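Local coordinates for SsfS6 (Streptomyces sp. SF2575, PDB 4G2T), which is a GT-B-fold protein with two Rossmann-like domains that binds thymidine-5'-diphosphate, at residues 303-308 with 320-325; 228-233 with 295-300; 152-157 with 332-337; 265-270 with 289-294. All coordinates share one frame; numbering follows the deposited sequence.

Interaction 1: 303-308 with 320-325; sequences VVHHGG and VPQVSV. With TYD (thymidine-5'-diphosphate), chain B.
V303 and H305 exchange four backbone hydrogen bonds with P321, V323 and V325, which pairs strands 303-305 and 322-324 in parallel, their directions 14° apart. V323 N donates to V303 O at 2.6 Å. Valines line both faces: V304 and V323 lie side by side, with V304 CG2 3.8 Å from V323 CB, while V303, on the face of H305 and Q322, meets V320 CG1 through CG2 at about a right angle.

The polar side-chain bonds centre on H305. Its NE2 donates to Q322 OE1 at 2.7 Å through a bent bond, OE1 lying somewhat out of the ring plane, with ring and amide planes turned 45° apart. At the ring's other end, G307 N donates to H305 ND1, close to the ring plane, at 2.9 Å. A chi1 of 58° sets CG between backbone N and carbonyl carbon, which leaves ND1 facing this N-H.

Bonds to the ligand come from H306, whose NE2 donates to O2B (2.8 Å) and O3A (2.9 Å) of thymidine-5'-diphosphate. G308 N sits over one face of this ring. Bonds at both ring nitrogens should limit rotation of H305 and probably help shape the turn that brings H306 to the diphosphate.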
loop_
_atom_site.group_PDB
_atom_site.type_symbol
_atom_site.label_atom_id
_atom_site.label_comp_id
_atom_site.label_asym_id
_atom_site.label_seq_id
_atom_site.Cartn_x
_atom_site.Cartn_y
_atom_site.Cartn_z
ATOM N N VAL A 303 18.068 -17.736 7.500
ATOM C CA VAL A 303 18.050 -16.434 8.159
ATOM C C VAL A 303 18.420 -16.519 9.638
ATOM O O VAL A 303 17.859 -17.320 10.383
ATOM C CB VAL A 303 16.667 -15.768 8.044
ATOM C CG1 VAL A 303 16.686 -14.385 8.679
ATOM C CG2 VAL A 303 16.240 -15.684 6.592
ATOM N N VAL A 304 19.364 -15.682 10.056
ATOM C CA VAL A 304 19.709 -15.549 11.467
ATOM C C VAL A 304 19.090 -14.270 12.013
ATOM O O VAL A 304 19.382 -13.179 11.522
ATOM C CB VAL A 304 21.230 -15.487 11.670
ATOM C CG1 VAL A 304 21.564 -15.305 13.143
ATOM C CG2 VAL A 304 21.887 -16.738 11.118
ATOM N N HIS A 305 18.236 -14.396 13.023
ATOM C CA HIS A 305 17.535 -13.227 13.544
ATOM C C HIS A 305 17.335 -13.201 15.061
ATOM O O HIS A 305 17.757 -14.108 15.778
ATOM C CB HIS A 305 16.199 -13.029 12.822
ATOM C CG HIS A 305 15.274 -14.202 12.922
ATOM N ND1 HIS A 305 14.498 -14.444 14.035
ATOM C CD2 HIS A 305 14.997 -15.196 12.048
ATOM C CE1 HIS A 305 13.785 -15.538 13.842
ATOM N NE2 HIS A 305 14.068 -16.014 12.643
ATOM N N HIS A 306 16.681 -12.142 15.528
ATOM C CA HIS A 306 16.516 -11.874 16.952
ATOM C C HIS A 306 15.212 -12.442 17.499
ATOM O O HIS A 306 14.793 -12.099 18.604
ATOM C CB HIS A 306 16.545 -10.367 17.199
ATOM C CG HIS A 306 15.380 -9.639 16.605
ATOM N ND1 HIS A 306 15.102 -9.652 15.253
ATOM C CD2 HIS A 306 14.414 -8.879 17.175
ATOM C CE1 HIS A 306 14.021 -8.933 15.019
ATOM N NE2 HIS A 306 13.583 -8.451 16.170
ATOM N N GLY A 307 14.568 -13.302 16.720
ATOM C CA GLY A 307 13.312 -13.903 17.126
ATOM C C GLY A 307 12.127 -12.967 16.981
ATOM O O GLY A 307 11.050 -13.236 17.514
ATOM N N GLY A 308 12.325 -11.867 16.260
ATOM C CA GLY A 308 11.271 -10.892 16.038
ATOM C C GLY A 308 10.036 -11.504 15.408
ATOM O O GLY A 308 10.140 -12.312 14.484
ATOM N N VAL A 320 11.660 -20.531 4.722
ATOM C CA VAL A 320 13.099 -20.431 4.937
ATOM C C VAL A 320 13.459 -20.778 6.379
ATOM O O VAL A 320 12.915 -20.192 7.315
ATOM C CB VAL A 320 13.621 -19.018 4.604
ATOM C CG1 VAL A 320 15.069 -18.867 5.044
ATOM C CG2 VAL A 320 13.476 -18.737 3.116
ATOM N N PRO A 321 14.373 -21.746 6.559
ATOM C CA PRO A 321 14.836 -22.145 7.894
ATOM C C PRO A 321 15.519 -20.989 8.615
ATOM O O PRO A 321 16.271 -20.234 7.999
ATOM C CB PRO A 321 15.840 -23.265 7.599
ATOM C CG PRO A 321 16.249 -23.056 6.183
ATOM C CD PRO A 321 15.036 -22.514 5.494
ATOM N N GLN A 322 15.256 -20.859 9.912
ATOM C CA GLN A 322 15.713 -19.702 10.670
ATOM C C GLN A 322 16.615 -20.083 11.838
ATOM O O GLN A 322 16.439 -21.129 12.458
ATOM C CB GLN A 322 14.508 -18.931 11.210
ATOM C CG GLN A 322 13.328 -18.865 10.257
ATOM C CD GLN A 322 12.050 -18.426 10.946
ATOM O OE1 GLN A 322 12.084 -17.697 11.938
ATOM N NE2 GLN A 322 10.914 -18.877 10.428
ATOM N N VAL A 323 17.585 -19.226 12.136
ATOM C CA VAL A 323 18.341 -19.345 13.376
ATOM C C VAL A 323 17.877 -18.237 14.311
ATOM O O VAL A 323 18.317 -17.091 14.204
ATOM C CB VAL A 323 19.859 -19.248 13.147
ATOM C CG1 VAL A 323 20.599 -19.302 14.477
ATOM C CG2 VAL A 323 20.327 -20.369 12.232
ATOM N N SER A 324 16.968 -18.583 15.215
ATOM C CA SER A 324 16.345 -17.597 16.087
ATOM C C SER A 324 17.119 -17.404 17.386
ATOM O O SER A 324 17.349 -18.355 18.133
ATOM C CB SER A 324 14.899 -17.995 16.392
ATOM O OG SER A 324 14.269 -17.034 17.220
ATOM N N VAL A 325 17.519 -16.164 17.643
ATOM C CA VAL A 325 18.148 -15.798 18.904
ATOM C C VAL A 325 17.207 -14.861 19.656
ATOM O O VAL A 325 17.321 -13.640 19.550
ATOM C CB VAL A 325 19.505 -15.107 18.681
ATOM C CG1 VAL A 325 20.225 -14.907 20.007
ATOM C CG2 VAL A 325 20.363 -15.923 17.728
HETATM P PA TYD B . 10.042 -7.614 14.050
HETATM O O1A TYD B . 10.383 -8.849 13.252
HETATM O O2A TYD B . 8.823 -7.878 14.904
HETATM O O3A TYD B . 11.271 -7.245 14.941
HETATM P PB TYD B . 11.240 -5.965 15.835
HETATM O O1B TYD B . 9.831 -5.688 16.303
HETATM O O2B TYD B . 12.133 -6.199 17.029
HETATM O O3B TYD B . 11.746 -4.778 15.049
HETATM O "O5'" TYD B . 9.755 -6.421 13.087
HETATM C "C5'" TYD B . 10.686 -6.068 12.134
HETATM C "C4'" TYD B . 9.978 -5.762 10.862
HETATM O "O4'" TYD B . 10.739 -4.895 10.090
HETATM C "C3'" TYD B . 9.799 -7.025 10.063
HETATM O "O3'" TYD B . 8.623 -6.963 9.350
HETATM C "C2'" TYD B . 10.976 -7.121 9.149
HETATM C "C1'" TYD B . 11.268 -5.594 8.910
HETATM N N1 TYD B . 12.676 -5.212 8.405
HETATM C C2 TYD B . 13.141 -5.554 7.076
HETATM O O2 TYD B . 12.419 -6.167 6.311
HETATM N N3 TYD B . 14.436 -5.198 6.632
HETATM C C4 TYD B . 15.300 -4.492 7.483
HETATM O O4 TYD B . 16.429 -4.178 7.096
HETATM C C5 TYD B . 14.828 -4.131 8.851
HETATM C C5M TYD B . 15.744 -3.381 9.758
HETATM C C6 TYD B . 13.568 -4.477 9.290
#

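Interaction 2: 228-233 with 295-300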
loop_
_atom_site.group_PDB
_atom_site.type_symbol
_atom_site.label_atom_id
_atom_site.label_comp_id
_atom_site.label_asym_id
_atom_site.label_seq_id
_atom_site.Cartn_x
_atom_site.Cartn_y
_atom_site.Cartn_z
ATOM N N ARG A 228 22.994 -18.430 0.290
ATOM C CA ARG A 228 22.944 -17.057 0.780
ATOM C C ARG A 228 22.229 -16.967 2.126
ATOM O O ARG A 228 21.159 -17.546 2.312
ATOM C CB ARG A 228 22.277 -16.137 -0.248
ATOM C CG ARG A 228 22.337 -14.658 0.107
ATOM C CD ARG A 228 21.764 -13.778 -1.000
ATOM N NE ARG A 228 22.576 -13.805 -2.215
ATOM C CZ ARG A 228 22.111 -14.126 -3.418
ATOM N NH1 ARG A 228 20.835 -14.448 -3.575
ATOM N NH2 ARG A 228 22.922 -14.122 -4.467
ATOM N N LEU A 229 22.828 -16.236 3.062
ATOM C CA LEU A 229 22.260 -16.082 4.397
ATOM C C LEU A 229 21.834 -14.640 4.658
ATOM O O LEU A 229 22.541 -13.699 4.300
ATOM C CB LEU A 229 23.261 -16.547 5.463
ATOM C CG LEU A 229 22.881 -16.424 6.943
ATOM C CD1 LEU A 229 23.442 -17.595 7.735
ATOM C CD2 LEU A 229 23.374 -15.109 7.540
ATOM N N CYS A 230 20.676 -14.474 5.289
ATOM C CA CYS A 230 20.196 -13.151 5.666
ATOM C C CYS A 230 20.347 -12.918 7.165
ATOM O O CYS A 230 19.829 -13.682 7.978
ATOM C CB CYS A 230 18.737 -12.958 5.253
ATOM S SG CYS A 230 18.040 -11.375 5.773
ATOM N N LEU A 231 21.060 -11.857 7.522
ATOM C CA LEU A 231 21.297 -11.526 8.920
ATOM C C LEU A 231 20.568 -10.241 9.298
ATOM O O LEU A 231 20.896 -9.166 8.801
ATOM C CB LEU A 231 22.798 -11.382 9.177
ATOM C CG LEU A 231 23.233 -11.024 10.599
ATOM C CD1 LEU A 231 22.853 -12.124 11.578
ATOM C CD2 LEU A 231 24.729 -10.751 10.643
ATOM N N THR A 232 19.578 -10.355 10.176
ATOM C CA THR A 232 18.782 -9.199 10.576
ATOM C C THR A 232 18.360 -9.279 12.040
ATOM O O THR A 232 18.030 -10.350 12.539
ATOM C CB THR A 232 17.526 -9.047 9.691
ATOM O OG1 THR A 232 16.710 -7.982 10.193
ATOM C CG2 THR A 232 16.718 -10.338 9.672
ATOM N N PHE A 233 18.372 -8.140 12.726
ATOM C CA PHE A 233 17.961 -8.095 14.128
ATOM C C PHE A 233 16.766 -7.172 14.361
ATOM O O PHE A 233 16.420 -6.868 15.502
ATOM C CB PHE A 233 19.132 -7.696 15.030
ATOM C CG PHE A 233 20.075 -8.827 15.340
ATOM C CD1 PHE A 233 19.698 -10.142 15.116
ATOM C CD2 PHE A 233 21.332 -8.577 15.865
ATOM C CE1 PHE A 233 20.559 -11.185 15.400
ATOM C CE2 PHE A 233 22.198 -9.617 16.152
ATOM C CZ PHE A 233 21.811 -10.921 15.919
ATOM N N ALA A 295 10.996 -9.212 -0.019
ATOM C CA ALA A 295 11.608 -8.920 -1.308
ATOM C C ALA A 295 12.881 -9.732 -1.538
ATOM O O ALA A 295 13.215 -10.061 -2.677
ATOM C CB ALA A 295 11.897 -7.429 -1.431
ATOM N N ILE A 296 13.587 -10.059 -0.459
ATOM C CA ILE A 296 14.872 -10.746 -0.574
ATOM C C ILE A 296 14.824 -12.223 -0.175
ATOM O O ILE A 296 15.747 -12.977 -0.479
ATOM C CB ILE A 296 15.972 -10.044 0.252
ATOM C CG1 ILE A 296 15.659 -10.132 1.746
ATOM C CG2 ILE A 296 16.128 -8.596 -0.189
ATOM C CD1 ILE A 296 16.757 -9.584 2.633
HETATM N N MSE A 297 13.753 -12.626 0.505
HETATM C CA MSE A 297 13.593 -14.016 0.951
HETATM C C MSE A 297 13.739 -15.101 -0.130
HETATM O O MSE A 297 14.372 -16.126 0.122
HETATM C CB MSE A 297 12.283 -14.208 1.729
HETATM C CG MSE A 297 12.344 -13.793 3.195
HETATM SE SE MSE A 297 13.771 -14.663 4.204
HETATM C CE MSE A 297 15.144 -13.279 4.073
ATOM N N PRO A 298 13.151 -14.894 -1.327
ATOM C CA PRO A 298 13.350 -15.910 -2.370
ATOM C C PRO A 298 14.815 -16.101 -2.761
ATOM O O PRO A 298 15.173 -17.151 -3.293
ATOM C CB PRO A 298 12.565 -15.345 -3.557
ATOM C CG PRO A 298 11.511 -14.509 -2.940
ATOM C CD PRO A 298 12.156 -13.886 -1.738
ATOM N N ALA A 299 15.647 -15.099 -2.496
ATOM C CA ALA A 299 17.061 -15.166 -2.845
ATOM C C ALA A 299 17.921 -15.649 -1.680
ATOM O O ALA A 299 19.149 -15.585 -1.740
ATOM C CB ALA A 299 17.546 -13.809 -3.338
ATOM N N CYS A 300 17.275 -16.135 -0.624
ATOM C CA CYS A 300 17.992 -16.589 0.566
ATOM C C CYS A 300 17.706 -18.052 0.894
ATOM O O CYS A 300 16.697 -18.611 0.462
ATOM C CB CYS A 300 17.648 -15.705 1.767
ATOM S SG CYS A 300 18.152 -13.977 1.594
#
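C230 is the close-packed centre of this contact, its side chain held among three residues of the 295-300 turn. C230 SG meets I296 CD1 at 3.8 Å. The CE methyl of selenomethionine M297 lies 3.8 Å from C230 CB, brought there by bends at chi2 and chi3 although its CB starts out away from the strand. C300 SG approaches the same CB at 3.8 Å, so the methylene and sulfur of C230 meet two methyl groups and a second sulfur.

R228 makes a second close part, this one polar, its chain running alongside A299 O. R228 NH1 donates to A299 O at 2.7 Å, in the carbonyl plane and on a lone pair (C=O...N 132°). The bend at chi3 (-67°) turns the guanidinium back to this carbonyl, while NE forms a salt bridge with E265. The loose side is at P298, exposed and not touching the strand; it packs on R16 of the second subunit.

The turn is the return from helix to strand in a beta-alpha-beta crossover (strand 285-289, helix 293-296, strand 302-305) of the Rossmann-like C-terminal domain.

Interaction 3: 152-157 with 332-337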
loop_
_atom_site.group_PDB
_atom_site.type_symbol
_atom_site.label_atom_id
_atom_site.label_comp_id
_atom_site.label_asym_id
_atom_site.label_seq_id
_atom_site.Cartn_x
_atom_site.Cartn_y
_atom_site.Cartn_z
ATOM N N ARG A 152 1.499 -12.442 15.895
ATOM C CA ARG A 152 2.513 -13.285 16.518
ATOM C C ARG A 152 2.187 -14.764 16.333
ATOM O O ARG A 152 1.022 -15.135 16.181
ATOM C CB ARG A 152 2.610 -12.960 18.010
ATOM C CG ARG A 152 2.851 -11.488 18.307
ATOM C CD ARG A 152 2.533 -11.131 19.748
ATOM N NE ARG A 152 2.839 -9.731 20.029
ATOM C CZ ARG A 152 2.000 -8.724 19.812
ATOM N NH1 ARG A 152 0.793 -8.959 19.316
ATOM N NH2 ARG A 152 2.364 -7.481 20.095
ATOM N N LEU A 153 3.218 -15.604 16.346
ATOM C CA LEU A 153 3.027 -17.051 16.311
ATOM C C LEU A 153 2.259 -17.499 17.545
ATOM O O LEU A 153 1.414 -18.392 17.478
ATOM C CB LEU A 153 4.373 -17.776 16.253
ATOM C CG LEU A 153 4.999 -18.010 14.880
ATOM C CD1 LEU A 153 6.369 -18.654 15.028
ATOM C CD2 LEU A 153 4.090 -18.880 14.029
ATOM N N ALA A 154 2.564 -16.867 18.672
ATOM C CA ALA A 154 1.870 -17.132 19.921
ATOM C C ALA A 154 1.755 -15.846 20.728
ATOM O O ALA A 154 2.741 -15.134 20.918
ATOM C CB ALA A 154 2.601 -18.199 20.720
ATOM N N SER A 155 0.547 -15.548 21.191
ATOM C CA SER A 155 0.312 -14.352 21.987
ATOM C C SER A 155 -0.077 -14.726 23.411
ATOM O O SER A 155 -1.241 -15.024 23.677
ATOM C CB SER A 155 -0.783 -13.492 21.353
ATOM O OG SER A 155 -0.444 -13.133 20.024
ATOM N N PRO A 156 0.906 -14.724 24.326
ATOM C CA PRO A 156 0.676 -15.030 25.742
ATOM C C PRO A 156 -0.427 -14.159 26.329
ATOM O O PRO A 156 -0.268 -12.942 26.431
ATOM C CB PRO A 156 2.020 -14.692 26.391
ATOM C CG PRO A 156 3.014 -14.907 25.307
ATOM C CD PRO A 156 2.330 -14.463 24.045
ATOM N N GLU A 157 -1.536 -14.789 26.706
ATOM C CA GLU A 157 -2.698 -14.082 27.235
ATOM C C GLU A 157 -2.378 -13.372 28.546
ATOM O O GLU A 157 -3.097 -12.466 28.968
ATOM C CB GLU A 157 -3.855 -15.060 27.437
ATOM C CG GLU A 157 -3.527 -16.214 28.370
ATOM C CD GLU A 157 -4.339 -17.456 28.068
ATOM O OE1 GLU A 157 -5.191 -17.832 28.900
ATOM O OE2 GLU A 157 -4.122 -18.060 26.995
ATOM N N TRP A 332 9.429 -15.249 23.064
ATOM C CA TRP A 332 9.968 -16.526 23.530
ATOM C C TRP A 332 9.111 -17.723 23.128
ATOM O O TRP A 332 9.631 -18.732 22.654
ATOM C CB TRP A 332 10.166 -16.506 25.048
ATOM C CG TRP A 332 11.401 -15.778 25.480
ATOM C CD1 TRP A 332 12.394 -15.301 24.675
ATOM C CD2 TRP A 332 11.777 -15.446 26.823
ATOM N NE1 TRP A 332 13.365 -14.692 25.433
ATOM C CE2 TRP A 332 13.011 -14.767 26.753
ATOM C CE3 TRP A 332 11.192 -15.656 28.074
ATOM C CZ2 TRP A 332 13.668 -14.297 27.888
ATOM C CZ3 TRP A 332 11.845 -15.189 29.200
ATOM C CH2 TRP A 332 13.071 -14.517 29.099
ATOM N N ASP A 333 7.799 -17.608 23.320
ATOM C CA ASP A 333 6.873 -18.680 22.965
ATOM C C ASP A 333 6.937 -19.018 21.478
ATOM O O ASP A 333 6.903 -20.188 21.098
ATOM C CB ASP A 333 5.441 -18.307 23.356
ATOM C CG ASP A 333 5.180 -18.470 24.841
ATOM O OD1 ASP A 333 6.159 -18.568 25.611
ATOM O OD2 ASP A 333 3.996 -18.499 25.238
ATOM N N SER A 334 7.035 -17.987 20.645
ATOM C CA SER A 334 7.090 -18.166 19.198
ATOM C C SER A 334 8.335 -18.936 18.768
ATOM O O SER A 334 8.282 -19.760 17.855
ATOM C CB SER A 334 7.041 -16.811 18.491
ATOM O OG SER A 334 5.830 -16.132 18.777
ATOM N N ALA A 335 9.453 -18.664 19.431
ATOM C CA ALA A 335 10.709 -19.333 19.117
ATOM C C ALA A 335 10.694 -20.784 19.588
ATOM O O ALA A 335 11.440 -21.620 19.078
ATOM C CB ALA A 335 11.875 -18.586 19.734
ATOM N N ARG A 336 9.842 -21.075 20.566
ATOM C CA ARG A 336 9.689 -22.435 21.067
ATOM C C ARG A 336 8.850 -23.266 20.104
ATOM O O ARG A 336 9.165 -24.424 19.831
ATOM C CB ARG A 336 9.053 -22.429 22.457
ATOM C CG ARG A 336 9.943 -21.833 23.536
ATOM C CD ARG A 336 9.193 -21.665 24.846
ATOM N NE ARG A 336 10.031 -21.056 25.874
ATOM C CZ ARG A 336 9.575 -20.266 26.839
ATOM N NH1 ARG A 336 8.283 -19.978 26.908
ATOM N NH2 ARG A 336 10.413 -19.756 27.733
ATOM N N LEU A 337 7.779 -22.665 19.592
ATOM C CA LEU A 337 6.939 -23.312 18.592
ATOM C C LEU A 337 7.730 -23.549 17.312
ATOM O O LEU A 337 7.522 -24.541 16.614
ATOM C CB LEU A 337 5.704 -22.457 18.290
ATOM C CG LEU A 337 4.433 -22.693 19.111
ATOM C CD1 LEU A 337 4.671 -22.466 20.596
ATOM C CD2 LEU A 337 3.307 -21.803 18.606
HETATM O O HOH W 1 5.891 -14.843 15.896
HETATM O O HOH W 2 5.771 -15.309 21.466
#
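A partly buried, water-assisted interdomain contact joins the loop after strand 146-149 to helix 332-340, with S334 as its polar centre. S334 OG lies 3.3 Å from A154 N and takes a weak hydrogen bond from it. Two waters bridge the same groups: one accepts from L153 N (2.8 Å) and donates to S334 OG, while the other accepts from S334 OG (2.8 Å) and donates to A154 O. Placed anti to the carbonyl carbon (chi1 -62°), the hydroxyl lies beside its own backbone N and meets all three partners.

In the GT-B fold two Rossmann-like domains face each other across a cleft, and here the loop comes from the N-terminal sheet and the helix follows a strand of the C-terminal one. Carbon contacts surround the serine: L153 CB packs on S334 CB at 3.6 Å, and A154 CB on D333 CB at 3.9 Å and on L337 CD2 at 4.2 Å, the latter an apolar pair.

P156 and D333 pass alongside, running opposite ways, P156 CG 3.7 Å from D333 OD2. The other carboxylate oxygen, D333 OD1, forms a salt bridge with R336 NH1 (2.9 Å), one helical turn on.

Interaction 4: 265-270 with 289-294. With TYD (thymidine-5'-diphosphate), chain B.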
loop_
_atom_site.group_PDB
_atom_site.type_symbol
_atom_site.label_atom_id
_atom_site.label_comp_id
_atom_site.label_asym_id
_atom_site.label_seq_id
_atom_site.Cartn_x
_atom_site.Cartn_y
_atom_site.Cartn_z
ATOM N N GLU A 265 27.178 -16.709 1.527
ATOM C CA GLU A 265 27.157 -15.327 1.076
ATOM C C GLU A 265 26.121 -14.625 1.938
ATOM O O GLU A 265 24.952 -15.002 1.931
ATOM C CB GLU A 265 26.758 -15.248 -0.396
ATOM C CG GLU A 265 26.684 -13.834 -0.947
ATOM C CD GLU A 265 26.134 -13.787 -2.358
ATOM O OE1 GLU A 265 25.381 -14.711 -2.735
ATOM O OE2 GLU A 265 26.455 -12.830 -3.093
ATOM N N VAL A 266 26.536 -13.620 2.699
ATOM C CA VAL A 266 25.625 -13.026 3.672
ATOM C C VAL A 266 25.119 -11.631 3.305
ATOM O O VAL A 266 25.855 -10.801 2.772
ATOM C CB VAL A 266 26.231 -13.016 5.094
ATOM C CG1 VAL A 266 26.442 -14.438 5.588
ATOM C CG2 VAL A 266 27.535 -12.255 5.110
ATOM N N VAL A 267 23.843 -11.397 3.592
ATOM C CA VAL A 267 23.224 -10.092 3.411
ATOM C C VAL A 267 22.668 -9.629 4.751
ATOM O O VAL A 267 21.959 -10.375 5.426
ATOM C CB VAL A 267 22.079 -10.147 2.381
ATOM C CG1 VAL A 267 21.306 -8.838 2.370
ATOM C CG2 VAL A 267 22.623 -10.466 0.995
ATOM N N VAL A 268 22.996 -8.402 5.140
ATOM C CA VAL A 268 22.547 -7.878 6.423
ATOM C C VAL A 268 21.398 -6.885 6.271
ATOM O O VAL A 268 21.583 -5.779 5.762
ATOM C CB VAL A 268 23.699 -7.212 7.198
ATOM C CG1 VAL A 268 23.216 -6.742 8.560
ATOM C CG2 VAL A 268 24.863 -8.178 7.346
ATOM N N ALA A 269 20.212 -7.288 6.714
ATOM C CA ALA A 269 19.050 -6.409 6.699
ATOM C C ALA A 269 18.996 -5.594 7.987
ATOM O O ALA A 269 18.578 -6.089 9.031
ATOM C CB ALA A 269 17.772 -7.213 6.519
ATOM N N VAL A 270 19.425 -4.340 7.899
ATOM C CA VAL A 270 19.510 -3.469 9.063
ATOM C C VAL A 270 19.328 -2.027 8.598
ATOM O O VAL A 270 19.434 -1.747 7.406
ATOM C CB VAL A 270 20.872 -3.644 9.776
ATOM C CG1 VAL A 270 21.990 -3.014 8.957
ATOM C CG2 VAL A 270 20.838 -3.070 11.190
ATOM N N GLY A 289 22.028 -3.192 4.450
ATOM C CA GLY A 289 21.127 -2.056 4.409
ATOM C C GLY A 289 19.678 -2.457 4.595
ATOM O O GLY A 289 19.375 -3.613 4.889
ATOM N N GLN A 290 18.779 -1.492 4.433
ATOM C CA GLN A 290 17.352 -1.737 4.601
ATOM C C GLN A 290 16.777 -2.549 3.447
ATOM O O GLN A 290 16.640 -2.049 2.330
ATOM C CB GLN A 290 16.594 -0.415 4.738
ATOM C CG GLN A 290 16.225 -0.049 6.167
ATOM C CD GLN A 290 15.010 -0.807 6.670
ATOM O OE1 GLN A 290 14.334 -1.497 5.908
ATOM N NE2 GLN A 290 14.724 -0.676 7.961
ATOM N N PHE A 291 16.447 -3.805 3.725
ATOM C CA PHE A 291 15.803 -4.660 2.738
ATOM C C PHE A 291 14.567 -5.317 3.333
ATOM O O PHE A 291 14.678 -6.123 4.258
ATOM C CB PHE A 291 16.764 -5.743 2.239
ATOM C CG PHE A 291 18.071 -5.211 1.727
ATOM C CD1 PHE A 291 18.125 -4.471 0.558
ATOM C CD2 PHE A 291 19.250 -5.469 2.406
ATOM C CE1 PHE A 291 19.330 -3.985 0.085
ATOM C CE2 PHE A 291 20.457 -4.987 1.938
ATOM C CZ PHE A 291 20.496 -4.245 0.775
ATOM N N PRO A 292 13.382 -4.960 2.816
ATOM C CA PRO A 292 12.142 -5.650 3.176
ATOM C C PRO A 292 12.311 -7.139 2.917
ATOM O O PRO A 292 12.584 -7.530 1.782
ATOM C CB PRO A 292 11.120 -5.052 2.208
ATOM C CG PRO A 292 11.645 -3.689 1.922
ATOM C CD PRO A 292 13.140 -3.837 1.896
ATOM N N LEU A 293 12.169 -7.945 3.964
ATOM C CA LEU A 293 12.490 -9.368 3.902
ATOM C C LEU A 293 11.772 -10.113 2.780
ATOM O O LEU A 293 12.384 -10.914 2.077
ATOM C CB LEU A 293 12.223 -10.034 5.253
ATOM C CG LEU A 293 13.050 -9.484 6.418
ATOM C CD1 LEU A 293 12.806 -10.289 7.685
ATOM C CD2 LEU A 293 14.532 -9.463 6.069
ATOM N N SER A 294 10.484 -9.832 2.603
ATOM C CA SER A 294 9.682 -10.492 1.574
ATOM C C SER A 294 10.255 -10.299 0.171
ATOM O O SER A 294 10.031 -11.120 -0.719
ATOM C CB SER A 294 8.235 -9.996 1.616
ATOM O OG SER A 294 8.170 -8.596 1.413
HETATM P PA TYD B . 10.042 -7.614 14.050
HETATM O O1A TYD B . 10.383 -8.849 13.252
HETATM O O2A TYD B . 8.823 -7.878 14.904
HETATM O O3A TYD B . 11.271 -7.245 14.941
HETATM P PB TYD B . 11.240 -5.965 15.835
HETATM O O1B TYD B . 9.831 -5.688 16.303
HETATM O O2B TYD B . 12.133 -6.199 17.029
HETATM O O3B TYD B . 11.746 -4.778 15.049
HETATM O "O5'" TYD B . 9.755 -6.421 13.087
HETATM C "C5'" TYD B . 10.686 -6.068 12.134
HETATM C "C4'" TYD B . 9.978 -5.762 10.862
HETATM O "O4'" TYD B . 10.739 -4.895 10.090
HETATM C "C3'" TYD B . 9.799 -7.025 10.063
HETATM O "O3'" TYD B . 8.623 -6.963 9.350
HETATM C "C2'" TYD B . 10.976 -7.121 9.149
HETATM C "C1'" TYD B . 11.268 -5.594 8.910
HETATM N N1 TYD B . 12.676 -5.212 8.405
HETATM C C2 TYD B . 13.141 -5.554 7.076
HETATM O O2 TYD B . 12.419 -6.167 6.311
HETATM N N3 TYD B . 14.436 -5.198 6.632
HETATM C C4 TYD B . 15.300 -4.492 7.483
HETATM O O4 TYD B . 16.429 -4.178 7.096
HETATM C C5 TYD B . 14.828 -4.131 8.851
HETATM C C5M TYD B . 15.744 -3.381 9.758
HETATM C C6 TYD B . 13.568 -4.477 9.290
#
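Strand 265-269 and the 289-294 segment meet at A269, V270 and G289; the 289-294 segment binds the thymine of thymidine-5'-diphosphate through its backbone, and the end of strand 265-269 lies against O4. TYD N3 donates to F291 O at 2.6 Å, and L293 N donates to TYD O2 at 3.0 Å. The bond from F291 N to TYD O4 is weak, at 3.4 Å. Donor and acceptor groups thus match the Watson-Crick edge of the base. The Q290 amide lies flat over one face of the thymine, NE2 3.4 Å from TYD C5M, and A269 CB approaches O4.

These groups are probably positioned by the parallel pairing of A269 with G289. G289 N donates to V268 O at 2.9 Å, and V270 N returns to G289 O at 3.1 Å.

Farther out, F291 turns its ring back to the strand, with CG anti to the carbonyl carbon (chi1 -53°). Its CD2 meets V267 CG1 at 3.9 Å, the two side chains crossing at about a right angle, and V268 O lies at the ring edge. L293 CD2 packs on A269 CB at 4.0 Å.

L293 also touches C230 of strand 228-232 and T311 and T314 of helix 309-317, while T232 OG1 bonds to A269 O. Strand 265-269 runs between strands 228-232 and 285-289, and the base lies at the ends of these strands.

Interactions 1, 2 and 4 lie on one six-stranded parallel sheet, where strands 285-289, 265-269, 228-232, 302-305 and 322-324 follow in that order. Centres of 2 and 4 are about 6 Å apart, those of 1 and 2 about 10 Å; each pair touches through neighbouring strands. Along the chain, interaction 4 is nested inside the loop of 2, which closes before 1 opens, and interaction 3 encloses all three. Centres of 1 and 4 are about 13 Å apart, those of 1 and 3 about 14 Å. The C-terminal sheet thus presents both ends of the ligand site, diphosphate at 1 and base at 4, while 152-157/332-337 ties this domain to the N-terminal one.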